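Local coordinates for protein fusarinine C esterase sidJ (Aspergillus fumigatus, PDB 6GUP) that hydrolyses the ester bonds of the siderophore fusarinine C, releasing fusarinine and iron, but does not hydrolyse triacetylfusarinine C, at residues L40-L45 with N91-C96. Numbering follows the deposited sequence.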
loop_
_atom_site.group_PDB
_atom_site.type_symbol
_atom_site.label_atom_id
_atom_site.label_comp_id
_atom_site.label_asym_id
_atom_site.label_seq_id
_atom_site.Cartn_x
_atom_site.Cartn_y
_atom_site.Cartn_z
ATOM N N LEU A 40 -9.299 3.785 -14.959
ATOM C CA LEU A 40 -8.599 3.860 -13.673
ATOM C C LEU A 40 -9.602 3.633 -12.544
ATOM O O LEU A 40 -10.524 4.427 -12.349
ATOM C CB LEU A 40 -7.893 5.208 -13.495
ATOM C CG LEU A 40 -7.086 5.410 -12.200
ATOM C CD1 LEU A 40 -6.031 4.328 -11.999
ATOM C CD2 LEU A 40 -6.436 6.782 -12.197
ATOM N N PHE A 41 -9.391 2.547 -11.808
ATOM C CA PHE A 41 -10.269 2.111 -10.732
ATOM C C PHE A 41 -9.631 2.518 -9.405
ATOM O O PHE A 41 -8.498 2.133 -9.120
ATOM C CB PHE A 41 -10.431 0.592 -10.821
ATOM C CG PHE A 41 -11.328 -0.003 -9.775
ATOM C CD1 PHE A 41 -10.810 -0.418 -8.552
ATOM C CD2 PHE A 41 -12.682 -0.199 -10.028
ATOM C CE1 PHE A 41 -11.628 -0.987 -7.590
ATOM C CE2 PHE A 41 -13.506 -0.771 -9.070
ATOM C CZ PHE A 41 -12.976 -1.170 -7.852
ATOM N N VAL A 42 -10.361 3.303 -8.614
ATOM C CA VAL A 42 -9.897 3.775 -7.309
ATOM C C VAL A 42 -10.681 3.023 -6.235
ATOM O O VAL A 42 -11.887 3.230 -6.074
ATOM C CB VAL A 42 -10.101 5.301 -7.154
ATOM C CG1 VAL A 42 -9.573 5.796 -5.809
ATOM C CG2 VAL A 42 -9.416 6.051 -8.292
ATOM N N GLY A 43 -9.990 2.147 -5.508
ATOM C CA GLY A 43 -10.605 1.361 -4.439
ATOM C C GLY A 43 -10.899 2.190 -3.203
ATOM O O GLY A 43 -10.670 3.403 -3.185
ATOM N N GLY A 44 -11.406 1.528 -2.166
ATOM C CA GLY A 44 -11.703 2.180 -0.889
ATOM C C GLY A 44 -10.469 2.734 -0.198
ATOM O O GLY A 44 -9.338 2.413 -0.574
ATOM N N LEU A 45 -10.690 3.579 0.807
ATOM C CA LEU A 45 -9.594 4.167 1.581
ATOM C C LEU A 45 -8.798 3.065 2.280
ATOM O O LEU A 45 -9.361 2.282 3.049
ATOM C CB LEU A 45 -10.128 5.163 2.619
ATOM C CG LEU A 45 -9.101 5.850 3.531
ATOM C CD1 LEU A 45 -8.206 6.782 2.734
ATOM C CD2 LEU A 45 -9.796 6.612 4.648
ATOM N N ASN A 91 -4.582 14.870 -6.172
ATOM C CA ASN A 91 -3.323 15.218 -6.852
ATOM C C ASN A 91 -2.621 13.986 -7.420
ATOM O O ASN A 91 -2.085 14.028 -8.529
ATOM C CB ASN A 91 -2.354 15.933 -5.897
ATOM C CG ASN A 91 -2.852 17.299 -5.455
ATOM O OD1 ASN A 91 -2.743 17.652 -4.281
ATOM N ND2 ASN A 91 -3.385 18.077 -6.391
ATOM N N GLU A 92 -2.626 12.904 -6.649
ATOM C CA GLU A 92 -1.973 11.654 -7.044
ATOM C C GLU A 92 -2.740 10.913 -8.140
ATOM O O GLU A 92 -2.126 10.291 -9.005
ATOM C CB GLU A 92 -1.752 10.766 -5.818
ATOM C CG GLU A 92 -0.700 11.349 -4.881
ATOM C CD GLU A 92 -0.687 10.737 -3.494
ATOM O OE1 GLU A 92 -1.521 9.857 -3.191
ATOM O OE2 GLU A 92 0.176 11.149 -2.692
ATOM N N ILE A 93 -4.071 10.986 -8.105
ATOM C CA ILE A 93 -4.906 10.489 -9.207
ATOM C C ILE A 93 -4.567 11.248 -10.494
ATOM O O ILE A 93 -4.370 10.634 -11.543
ATOM C CB ILE A 93 -6.420 10.593 -8.882
ATOM C CG1 ILE A 93 -6.794 9.555 -7.816
ATOM C CG2 ILE A 93 -7.272 10.372 -10.131
ATOM C CD1 ILE A 93 -8.120 9.807 -7.127
ATOM N N ALA A 94 -4.488 12.574 -10.398
ATOM C CA ALA A 94 -4.119 13.426 -11.537
ATOM C C ALA A 94 -2.743 13.076 -12.111
ATOM O O ALA A 94 -2.565 13.054 -13.333
ATOM C CB ALA A 94 -4.164 14.895 -11.138
ATOM N N GLN A 95 -1.781 12.805 -11.227
ATOM C CA GLN A 95 -0.448 12.331 -11.634
ATOM C C GLN A 95 -0.504 10.967 -12.325
ATOM O O GLN A 95 0.186 10.749 -13.321
ATOM C CB GLN A 95 0.506 12.268 -10.436
ATOM C CG GLN A 95 1.026 13.627 -9.996
ATOM C CD GLN A 95 1.878 13.555 -8.741
ATOM O OE1 GLN A 95 1.474 12.973 -7.732
ATOM N NE2 GLN A 95 3.061 14.157 -8.793
ATOM N N CYS A 96 -1.324 10.062 -11.789
ATOM C CA CYS A 96 -1.520 8.738 -12.388
ATOM C C CYS A 96 -2.183 8.820 -13.764
ATOM O O CYS A 96 -1.789 8.105 -14.687
ATOM C CB CYS A 96 -2.354 7.843 -11.469
ATOM S SG CYS A 96 -2.373 6.108 -11.972
#
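The contact of Leu-40 and Val-42 with Ile-93 and Cys-96 belongs to the sheet-to-helix packing of the alpha/beta-hydrolase core, in which helix 86-108 lies on one face of the central sheet, over strand 37-42. Segments 40-42 and 91-96 run nearly antiparallel, at 159°, with their axes 10.9 Å apart. The interface is wholly apolar, and no hydrogen bond crosses it. Leu-40 spreads both methyls around the sulfur of Cys-96: CD1 and CD2 each lie 4.1 Å from SG, so the thiol faces the fork of the leucine. Both side chains start out toward each other, and their extended first torsions, with CG of Leu-40 (chi1 -178°) and SG of Cys-96 (chi1 -169°) opposite their own main-chain nitrogens, carry the methyls and the sulfur on into contact. Leu-40 CD2 also meets the branch methyl CG2 of Ile-93 at 4.2 Å. The other arm of Ile-93 turns to Val-42, and the two side chains approach tip to tip, with Ile-93 CD1 4.1 Å from Val-42 CG2. Ile-93 is thereby shared between alternate residues of the strand, Leu-40 at its CG2 branch and Val-42 at the end of its CG1-CD1 branch, while the intervening Phe-41 projects to the other face of the sheet. Leu-119 of the adjacent parallel strand 117-122 touches Leu-40, Val-42 and Ile-93, and Val-42 borders the probable nucleophile elbow at the end of that strand. The contact thus lies between strand 37-42 and helix 86-108, bordered by the flanking strands 67-72, where Leu-72 meets Cys-96, and 117-122, and by helix 125-134, whose Cys-128 and Tyr-132 pack on Ile-93.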